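Local coordinates for protein amorpha-4,11-diene synthase (Artemisia annua, PDB 4GAX) that probably converts farnesyl diphosphate into a cyclic sesquiterpene with release of diphosphate, as an all-helical terpene synthase of plant secondary metabolism, at residues 60-65 with 237-242; 65-70 with 81-86; 476-481 with 494-499. All blocks are in the same frame, centred on the assembly; numbering follows the deposited sequence.

Interaction 1: 60-65 with 237-242; sequences KKEVRQ and NKTLIK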
loop_
_atom_site.group_PDB
_atom_site.type_symbol
_atom_site.label_atom_id
_atom_site.label_comp_id
_atom_site.label_asym_id
_atom_site.label_seq_id
_atom_site.Cartn_x
_atom_site.Cartn_y
_atom_site.Cartn_z
ATOM N N LYS A 60 -5.315 24.774 -10.846
ATOM C CA LYS A 60 -6.436 23.935 -10.418
ATOM C C LYS A 60 -7.720 24.220 -11.188
ATOM O O LYS A 60 -8.424 23.292 -11.602
ATOM C CB LYS A 60 -6.703 24.121 -8.921
ATOM C CG LYS A 60 -6.267 22.945 -8.075
ATOM C CD LYS A 60 -5.115 23.298 -7.151
ATOM C CE LYS A 60 -5.614 23.639 -5.757
ATOM N NZ LYS A 60 -7.005 23.148 -5.547
ATOM N N LYS A 61 -8.021 25.501 -11.377
ATOM C CA LYS A 61 -9.231 25.901 -12.091
ATOM C C LYS A 61 -9.177 25.524 -13.569
ATOM O O LYS A 61 -10.204 25.204 -14.176
ATOM C CB LYS A 61 -9.449 27.409 -11.969
ATOM C CG LYS A 61 -9.417 27.940 -10.546
ATOM C CD LYS A 61 -9.832 29.407 -10.522
ATOM C CE LYS A 61 -9.492 30.064 -9.193
ATOM N NZ LYS A 61 -8.436 31.107 -9.361
ATOM N N GLU A 62 -7.997 25.604 -14.171
ATOM C CA GLU A 62 -7.854 25.205 -15.566
ATOM C C GLU A 62 -8.136 23.708 -15.691
ATOM O O GLU A 62 -8.790 23.265 -16.634
ATOM C CB GLU A 62 -6.441 25.489 -16.079
ATOM C CG GLU A 62 -6.010 26.939 -16.016
ATOM C CD GLU A 62 -4.628 27.150 -16.619
ATOM O OE1 GLU A 62 -4.323 26.499 -17.649
ATOM O OE2 GLU A 62 -3.845 27.953 -16.060
ATOM N N VAL A 63 -7.628 22.928 -14.740
ATOM C CA VAL A 63 -7.855 21.483 -14.749
ATOM C C VAL A 63 -9.319 21.118 -14.485
ATOM O O VAL A 63 -9.855 20.186 -15.097
ATOM C CB VAL A 63 -6.932 20.756 -13.742
ATOM C CG1 VAL A 63 -7.220 19.246 -13.720
ATOM C CG2 VAL A 63 -5.462 21.010 -14.104
ATOM N N ARG A 64 -9.977 21.842 -13.585
ATOM C CA ARG A 64 -11.404 21.596 -13.374
ATOM C C ARG A 64 -12.158 21.803 -14.670
ATOM O O ARG A 64 -13.007 20.989 -15.033
ATOM C CB ARG A 64 -11.977 22.495 -12.289
ATOM C CG ARG A 64 -11.490 22.124 -10.932
ATOM C CD ARG A 64 -12.266 22.832 -9.850
ATOM N NE ARG A 64 -11.730 22.467 -8.548
ATOM C CZ ARG A 64 -10.976 23.262 -7.800
ATOM N NH1 ARG A 64 -10.695 24.494 -8.209
ATOM N NH2 ARG A 64 -10.528 22.830 -6.626
ATOM N N GLN A 65 -11.827 22.882 -15.377
ATOM C CA GLN A 65 -12.479 23.199 -16.636
ATOM C C GLN A 65 -12.237 22.125 -17.705
ATOM O O GLN A 65 -13.138 21.807 -18.485
ATOM C CB GLN A 65 -12.036 24.579 -17.131
ATOM C CG GLN A 65 -12.516 24.949 -18.528
ATOM C CD GLN A 65 -14.016 25.241 -18.588
ATOM O OE1 GLN A 65 -14.713 25.226 -17.567
ATOM N NE2 GLN A 65 -14.513 25.512 -19.792
ATOM N N ASN A 237 0.119 17.641 -21.488
ATOM C CA ASN A 237 -0.557 18.868 -21.103
ATOM C C ASN A 237 0.346 19.705 -20.194
ATOM O O ASN A 237 0.700 19.276 -19.095
ATOM C CB ASN A 237 -1.878 18.536 -20.398
ATOM C CG ASN A 237 -2.715 19.764 -20.124
ATOM O OD1 ASN A 237 -2.303 20.663 -19.377
ATOM N ND2 ASN A 237 -3.902 19.814 -20.729
ATOM N N LYS A 238 0.709 20.898 -20.647
ATOM C CA LYS A 238 1.669 21.721 -19.929
ATOM C C LYS A 238 1.107 22.173 -18.586
ATOM O O LYS A 238 1.844 22.334 -17.606
ATOM C CB LYS A 238 2.067 22.932 -20.773
ATOM C CG LYS A 238 2.768 22.577 -22.088
ATOM C CD LYS A 238 3.121 23.835 -22.875
ATOM C CE LYS A 238 4.213 23.566 -23.910
ATOM N NZ LYS A 238 3.775 22.601 -24.957
ATOM N N THR A 239 -0.203 22.373 -18.528
ATOM C CA THR A 239 -0.818 22.780 -17.268
ATOM C C THR A 239 -0.768 21.667 -16.236
ATOM O O THR A 239 -0.426 21.913 -15.082
ATOM C CB THR A 239 -2.267 23.224 -17.461
ATOM O OG1 THR A 239 -2.271 24.521 -18.063
ATOM C CG2 THR A 239 -2.999 23.289 -16.122
ATOM N N LEU A 240 -1.117 20.446 -16.635
ATOM C CA LEU A 240 -1.098 19.329 -15.692
ATOM C C LEU A 240 0.296 19.078 -15.130
ATOM O O LEU A 240 0.456 18.833 -13.931
ATOM C CB LEU A 240 -1.586 18.031 -16.344
ATOM C CG LEU A 240 -3.067 17.745 -16.558
ATOM C CD1 LEU A 240 -3.199 16.341 -17.160
ATOM C CD2 LEU A 240 -3.840 17.841 -15.245
ATOM N N ILE A 241 1.307 19.100 -15.994
ATOM C CA ILE A 241 2.653 18.784 -15.523
ATOM C C ILE A 241 3.173 19.878 -14.600
ATOM O O ILE A 241 3.850 19.583 -13.603
ATOM C CB ILE A 241 3.663 18.491 -16.675
ATOM C CG1 ILE A 241 4.950 17.878 -16.098
ATOM C CG2 ILE A 241 3.994 19.751 -17.465
ATOM C CD1 ILE A 241 4.710 16.598 -15.307
ATOM N N LYS A 242 2.838 21.132 -14.900
ATOM C CA LYS A 242 3.275 22.225 -14.030
ATOM C C LYS A 242 2.678 22.069 -12.636
ATOM O O LYS A 242 3.375 22.182 -11.615
ATOM C CB LYS A 242 2.876 23.573 -14.622
ATOM C CG LYS A 242 3.461 24.752 -13.869
ATOM C CD LYS A 242 2.925 26.070 -14.403
ATOM C CE LYS A 242 3.760 27.238 -13.903
ATOM N NZ LYS A 242 3.101 28.538 -14.204
#
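Glu62 and Val63 meet Thr239 and Leu240 in a helix-to-helix contact of the all-alpha terpene synthase fold, where helix 52-71 passes the capped first turn of helix 238-269. The local axes come within 9.8 Å and run at 132°, tilted well away from antiparallel. Glu62 CB lies 4.1 Å from Thr239 CG2, a loose methyl contact. CG stands anti to the carbonyl carbon (chi1 -60°), and the chain runs extended from there, carrying the carboxylate to the threonine hydroxyl. Glu62 CD lies 3.8 Å from Thr239 OG1. At the tip OE1 accepts from Thr239 OG1 at 2.9 Å, the hydroxyl lying above the carboxylate plane, 43° out of it. This polar bond sits on the exposed border of the contact.

Behind it the chemistry turns apolar. Thr239 CG2 slides past Val63 CG2, and Leu240 meets Val63 at about a right angle, Leu240 CD2 approaching Val63 CG2 to 3.7 Å. Ile87 of helix 77-89 touches both Val63 and Leu240, and Phe96 also touches this buried valine.

The turn that presents Thr239 and Leu240 is fixed by the N-cap residue Asn237. Its OD1 accepts a weak bond from Thr239 N and a firmer one from Leu240 N, 3.0 Å long, the latter donor lying above the carbonyl plane.

Interaction 2: 65-70 with 81-86; sequences QLLKEA and LKLVDE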
loop_
_atom_site.group_PDB
_atom_site.type_symbol
_atom_site.label_atom_id
_atom_site.label_comp_id
_atom_site.label_asym_id
_atom_site.label_seq_id
_atom_site.Cartn_x
_atom_site.Cartn_y
_atom_site.Cartn_z
ATOM N N GLN A 65 -11.827 22.882 -15.377
ATOM C CA GLN A 65 -12.479 23.199 -16.636
ATOM C C GLN A 65 -12.237 22.125 -17.705
ATOM O O GLN A 65 -13.138 21.807 -18.485
ATOM C CB GLN A 65 -12.036 24.579 -17.131
ATOM C CG GLN A 65 -12.516 24.949 -18.528
ATOM C CD GLN A 65 -14.016 25.241 -18.588
ATOM O OE1 GLN A 65 -14.713 25.226 -17.567
ATOM N NE2 GLN A 65 -14.513 25.512 -19.792
ATOM N N LEU A 66 -11.027 21.571 -17.742
ATOM C CA LEU A 66 -10.716 20.470 -18.658
ATOM C C LEU A 66 -11.613 19.263 -18.407
ATOM O O LEU A 66 -12.136 18.656 -19.346
ATOM C CB LEU A 66 -9.260 20.036 -18.499
ATOM C CG LEU A 66 -8.182 20.999 -18.992
ATOM C CD1 LEU A 66 -6.808 20.396 -18.769
ATOM C CD2 LEU A 66 -8.397 21.351 -20.457
ATOM N N LEU A 67 -11.775 18.913 -17.133
ATOM C CA LEU A 67 -12.584 17.767 -16.763
ATOM C C LEU A 67 -14.043 18.030 -17.117
ATOM O O LEU A 67 -14.736 17.158 -17.647
ATOM C CB LEU A 67 -12.433 17.488 -15.259
ATOM C CG LEU A 67 -11.074 16.926 -14.834
ATOM C CD1 LEU A 67 -10.925 17.062 -13.306
ATOM C CD2 LEU A 67 -10.979 15.462 -15.239
ATOM N N LYS A 68 -14.498 19.250 -16.847
ATOM C CA LYS A 68 -15.888 19.619 -17.097
ATOM C C LYS A 68 -16.208 19.576 -18.586
ATOM O O LYS A 68 -17.252 19.055 -18.985
ATOM C CB LYS A 68 -16.176 21.030 -16.541
ATOM C CG LYS A 68 -17.594 21.496 -16.774
ATOM C CD LYS A 68 -17.799 22.952 -16.366
ATOM C CE LYS A 68 -19.265 23.351 -16.488
ATOM N NZ LYS A 68 -20.133 22.517 -15.608
ATOM N N GLU A 69 -15.311 20.128 -19.402
ATOM C CA GLU A 69 -15.512 20.188 -20.847
ATOM C C GLU A 69 -15.595 18.799 -21.474
ATOM O O GLU A 69 -16.421 18.550 -22.361
ATOM C CB GLU A 69 -14.396 21.003 -21.508
ATOM C CG GLU A 69 -14.472 22.493 -21.217
ATOM C CD GLU A 69 -13.254 23.250 -21.719
ATOM O OE1 GLU A 69 -12.266 22.598 -22.131
ATOM O OE2 GLU A 69 -13.287 24.500 -21.699
ATOM N N ALA A 70 -14.732 17.904 -21.009
ATOM C CA ALA A 70 -14.701 16.529 -21.505
ATOM C C ALA A 70 -15.923 15.723 -21.036
ATOM O O ALA A 70 -16.501 14.939 -21.795
ATOM C CB ALA A 70 -13.414 15.849 -21.060
ATOM N N LEU A 81 -11.455 9.942 -19.782
ATOM C CA LEU A 81 -10.819 8.836 -19.067
ATOM C C LEU A 81 -9.316 9.001 -19.100
ATOM O O LEU A 81 -8.645 8.739 -18.109
ATOM C CB LEU A 81 -11.202 7.483 -19.675
ATOM C CG LEU A 81 -12.659 7.059 -19.463
ATOM C CD1 LEU A 81 -12.882 5.709 -20.131
ATOM C CD2 LEU A 81 -12.959 6.969 -17.970
ATOM N N LYS A 82 -8.786 9.416 -20.249
ATOM C CA LYS A 82 -7.348 9.630 -20.378
ATOM C C LYS A 82 -6.861 10.736 -19.444
ATOM O O LYS A 82 -5.779 10.630 -18.843
ATOM C CB LYS A 82 -6.978 9.949 -21.829
ATOM C CG LYS A 82 -5.479 9.959 -22.099
ATOM C CD LYS A 82 -4.815 8.692 -21.543
ATOM C CE LYS A 82 -3.424 8.453 -22.138
ATOM N NZ LYS A 82 -2.391 9.408 -21.638
ATOM N N LEU A 83 -7.648 11.802 -19.330
ATOM C CA LEU A 83 -7.288 12.915 -18.453
ATOM C C LEU A 83 -7.310 12.461 -17.000
ATOM O O LEU A 83 -6.417 12.815 -16.218
ATOM C CB LEU A 83 -8.292 14.052 -18.630
ATOM C CG LEU A 83 -8.067 15.352 -17.855
ATOM C CD1 LEU A 83 -6.649 15.856 -18.055
ATOM C CD2 LEU A 83 -9.061 16.404 -18.365
ATOM N N VAL A 84 -8.334 11.683 -16.639
ATOM C CA VAL A 84 -8.447 11.145 -15.283
ATOM C C VAL A 84 -7.218 10.290 -14.991
ATOM O O VAL A 84 -6.582 10.427 -13.948
ATOM C CB VAL A 84 -9.740 10.298 -15.112
ATOM C CG1 VAL A 84 -9.706 9.505 -13.813
ATOM C CG2 VAL A 84 -10.989 11.187 -15.165
ATOM N N ASP A 85 -6.870 9.418 -15.928
ATOM C CA ASP A 85 -5.685 8.568 -15.753
ATOM C C ASP A 85 -4.407 9.393 -15.527
ATOM O O ASP A 85 -3.553 9.054 -14.706
ATOM C CB ASP A 85 -5.508 7.709 -16.997
ATOM C CG ASP A 85 -4.332 6.778 -16.908
ATOM O OD1 ASP A 85 -4.191 6.086 -15.876
ATOM O OD2 ASP A 85 -3.557 6.709 -17.889
ATOM N N GLU A 86 -4.252 10.475 -16.279
ATOM C CA GLU A 86 -3.036 11.272 -16.164
ATOM C C GLU A 86 -3.004 11.982 -14.809
ATOM O O GLU A 86 -1.965 12.032 -14.133
ATOM C CB GLU A 86 -2.965 12.267 -17.313
ATOM C CG GLU A 86 -2.749 11.593 -18.642
ATOM C CD GLU A 86 -2.935 12.552 -19.799
ATOM O OE1 GLU A 86 -3.227 13.741 -19.528
ATOM O OE2 GLU A 86 -2.794 12.118 -20.968
#
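Leu83 reaches from helix 77-89 straight at helix 52-71 and lodges its CD2 against Leu66 and Leu67. These two consecutive helices form an antiparallel hairpin, their local axes 10.2 Å apart at closest approach and inclined at 154°. Leu83 CG is anti to the backbone N (chi1 -177°), which carries CD2 out to both partners. The partners present themselves differently. Leu66 offers the root of its side chain, with CB 3.6 Å from Leu83 CD2. Leu67 starts out beside the interface, but its CD2 reaches it; the two leucine side chains cross obliquely, Leu67 CD2 meeting Leu83 CD2 at 3.8 Å. The same Leu67 methyl has a looser neighbour in Val84, whose CG2 lies 4.3 Å from Leu67 CD2. No hydrogen bond joins the two segments; the contact is purely aliphatic.

Away from the interface, Lys82 NZ bridges to Glu86 OE2 at 2.8 Å, one turn along its own helix, using the anti lone pair of that oxygen.

The hairpin is built into a wider helical stack. Leu67 also touches Leu80 and Ile87 of helix 77-89, and Val84 packs on Ile100 of helix 97-111. From another side of helix 77-89, Leu81 rests on Leu122 and Leu126, while Asp85 forms a salt bridge with Arg125, tying it to helix 120-129.

Interaction 3: 476-481 with 494-499; sequences SSVESY and NLLYKQ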
loop_
_atom_site.group_PDB
_atom_site.type_symbol
_atom_site.label_atom_id
_atom_site.label_comp_id
_atom_site.label_asym_id
_atom_site.label_seq_id
_atom_site.Cartn_x
_atom_site.Cartn_y
_atom_site.Cartn_z
ATOM N N SER A 476 14.063 -21.651 4.373
ATOM C CA SER A 476 13.340 -22.582 5.257
ATOM C C SER A 476 11.896 -22.900 4.864
ATOM O O SER A 476 11.074 -23.249 5.717
ATOM C CB SER A 476 13.354 -22.025 6.687
ATOM O OG SER A 476 12.177 -22.386 7.390
ATOM N N SER A 477 11.609 -22.822 3.572
ATOM C CA SER A 477 10.248 -22.688 3.096
ATOM C C SER A 477 10.199 -23.222 1.687
ATOM O O SER A 477 9.409 -24.109 1.356
ATOM C CB SER A 477 9.933 -21.204 3.033
ATOM O OG SER A 477 11.007 -20.523 2.407
ATOM N N VAL A 478 11.043 -22.626 0.853
ATOM C CA VAL A 478 11.279 -23.116 -0.487
ATOM C C VAL A 478 11.920 -24.489 -0.347
ATOM O O VAL A 478 11.513 -25.443 -1.000
ATOM C CB VAL A 478 12.233 -22.188 -1.234
ATOM C CG1 VAL A 478 12.237 -22.521 -2.715
ATOM C CG2 VAL A 478 11.816 -20.737 -1.009
ATOM N N GLU A 479 12.922 -24.581 0.521
ATOM C CA GLU A 479 13.580 -25.852 0.804
ATOM C C GLU A 479 12.614 -26.843 1.469
ATOM O O GLU A 479 12.675 -28.051 1.215
ATOM C CB GLU A 479 14.833 -25.623 1.659
ATOM C CG GLU A 479 14.926 -26.481 2.909
ATOM C CD GLU A 479 14.575 -25.716 4.174
ATOM O OE1 GLU A 479 13.418 -25.823 4.640
ATOM O OE2 GLU A 479 15.461 -25.010 4.703
ATOM N N SER A 480 11.711 -26.326 2.300
ATOM C CA SER A 480 10.712 -27.162 2.962
ATOM C C SER A 480 9.603 -27.578 2.008
ATOM O O SER A 480 9.032 -28.661 2.152
ATOM C CB SER A 480 10.110 -26.452 4.173
ATOM O OG SER A 480 8.952 -27.136 4.622
ATOM N N TYR A 481 9.285 -26.708 1.050
ATOM C CA TYR A 481 8.338 -27.057 -0.003
ATOM C C TYR A 481 8.928 -28.190 -0.836
ATOM O O TYR A 481 8.232 -29.139 -1.194
ATOM C CB TYR A 481 8.031 -25.856 -0.903
ATOM C CG TYR A 481 6.871 -26.101 -1.843
ATOM C CD1 TYR A 481 7.067 -26.714 -3.076
ATOM C CD2 TYR A 481 5.575 -25.727 -1.494
ATOM C CE1 TYR A 481 6.006 -26.947 -3.938
ATOM C CE2 TYR A 481 4.504 -25.955 -2.352
ATOM C CZ TYR A 481 4.727 -26.566 -3.573
ATOM O OH TYR A 481 3.674 -26.804 -4.437
ATOM N N ASN A 494 8.638 -21.987 -9.165
ATOM C CA ASN A 494 7.491 -21.750 -10.043
ATOM C C ASN A 494 6.140 -21.985 -9.359
ATOM O O ASN A 494 5.191 -21.204 -9.535
ATOM C CB ASN A 494 7.602 -22.595 -11.310
ATOM C CG ASN A 494 8.469 -21.936 -12.364
ATOM O OD1 ASN A 494 7.988 -21.118 -13.154
ATOM N ND2 ASN A 494 9.761 -22.276 -12.371
ATOM N N LEU A 495 6.063 -23.057 -8.575
ATOM C CA LEU A 495 4.848 -23.380 -7.843
ATOM C C LEU A 495 4.530 -22.308 -6.815
ATOM O O LEU A 495 3.386 -21.842 -6.726
ATOM C CB LEU A 495 4.996 -24.731 -7.157
ATOM C CG LEU A 495 5.060 -25.906 -8.133
ATOM C CD1 LEU A 495 5.439 -27.198 -7.419
ATOM C CD2 LEU A 495 3.751 -26.074 -8.879
ATOM N N LEU A 496 5.543 -21.910 -6.046
ATOM C CA LEU A 496 5.362 -20.892 -5.016
ATOM C C LEU A 496 5.002 -19.552 -5.622
ATOM O O LEU A 496 4.178 -18.821 -5.077
ATOM C CB LEU A 496 6.625 -20.751 -4.142
ATOM C CG LEU A 496 6.970 -21.912 -3.214
ATOM C CD1 LEU A 496 8.216 -21.576 -2.391
ATOM C CD2 LEU A 496 5.799 -22.266 -2.296
ATOM N N TYR A 497 5.596 -19.223 -6.765
ATOM C CA TYR A 497 5.266 -17.952 -7.395
ATOM C C TYR A 497 3.848 -17.935 -7.988
ATOM O O TYR A 497 3.155 -16.919 -7.924
ATOM C CB TYR A 497 6.345 -17.528 -8.396
ATOM C CG TYR A 497 7.543 -16.905 -7.704
ATOM C CD1 TYR A 497 7.367 -15.952 -6.702
ATOM C CD2 TYR A 497 8.842 -17.281 -8.025
ATOM C CE1 TYR A 497 8.448 -15.377 -6.055
ATOM C CE2 TYR A 497 9.934 -16.713 -7.377
ATOM C CZ TYR A 497 9.727 -15.762 -6.391
ATOM O OH TYR A 497 10.798 -15.186 -5.739
ATOM N N LYS A 498 3.395 -19.062 -8.518
ATOM C CA LYS A 498 2.009 -19.144 -8.990
ATOM C C LYS A 498 1.006 -18.968 -7.831
ATOM O O LYS A 498 -0.006 -18.283 -7.975
ATOM C CB LYS A 498 1.758 -20.453 -9.749
ATOM C CG LYS A 498 0.293 -20.889 -9.750
ATOM C CD LYS A 498 -0.269 -21.065 -11.146
ATOM C CE LYS A 498 -1.379 -22.112 -11.143
ATOM N NZ LYS A 498 -2.441 -21.804 -10.140
ATOM N N GLN A 499 1.302 -19.574 -6.682
ATOM C CA GLN A 499 0.466 -19.400 -5.492
ATOM C C GLN A 499 0.343 -17.921 -5.110
ATOM O O GLN A 499 -0.740 -17.434 -4.734
ATOM C CB GLN A 499 1.046 -20.218 -4.338
ATOM C CG GLN A 499 0.343 -20.072 -3.006
ATOM C CD GLN A 499 0.943 -21.002 -1.961
ATOM O OE1 GLN A 499 2.163 -21.049 -1.784
ATOM N NE2 GLN A 499 0.090 -21.763 -1.281
#
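Val478 and Leu496 carry the CA atoms nearest each other across the segments, 7.8 Å apart, where the first turn of helix 478-485 faces the early part of helix 489-513. Leu496 serves both ends of that turn, one methyl to each. CD1 settles over the start, 3.9 Å from Val478 CG2 and equally near the valine CA. CD2 goes to the tyrosine, lying 3.6 Å from Tyr481 CD2 in an oblique approach to the ring, with the two side chains running past each other in opposite directions.

Tyr481 CG is anti to the backbone N (chi1 -169°), a setting that sends the ring across to the other helix. There the tyrosine side chain crosses that of Leu495 at about a right angle: the leucine CD1 sits at the ring edge, near its plane, 3.5 Å from both Tyr481 CE1 and Tyr481 OH. Leu495 CB approaches the same hydroxyl at 3.7 Å, so the phenol end rests on hydrocarbon in this contact. With the ring cut back to an alanine here, Leu495 CD1 and Leu496 CD2 would probably lose their aromatic partner and a gap would open between the two helices. Tyr485, one turn on, stacks with the Tyr481 ring.

Ser477 OG is hydrogen-bonded to Asp461 O, and Leu462 touches Leu496; Asp461 and Leu462 probably lie within the family's second metal-binding motif, as their sequence suggests. Two consecutive helices of the all-alpha terpene synthase fold, joined by a short connection, pack together here: the short helix 478-485 rests through apolar side chains on the longer helix 489-513 that follows it.

How the interactions relate
Interactions 1 and 2 share helix 52-71 and lie side by side, centres 10 Å apart; Leu240 CD1 of the first touches Leu83 CD1 of the second, and Asn237 packs on Leu66, so the three helices involved form one continuous cluster. Interaction 3 stands on the opposite side of the chain's centre, 48 Å from interaction 1 between centres, and joins helices of the metal-binding region. All three are partly buried: each has two buried residues among its four touching ones, and only interaction 1 has an exposed one, Glu62. That contact alone adds a hydrogen bond between segments, and it spans distant sequence; interactions 2 and 3 fasten neighbouring helices by apolar contact, aliphatic in one, with an aromatic ring in the other.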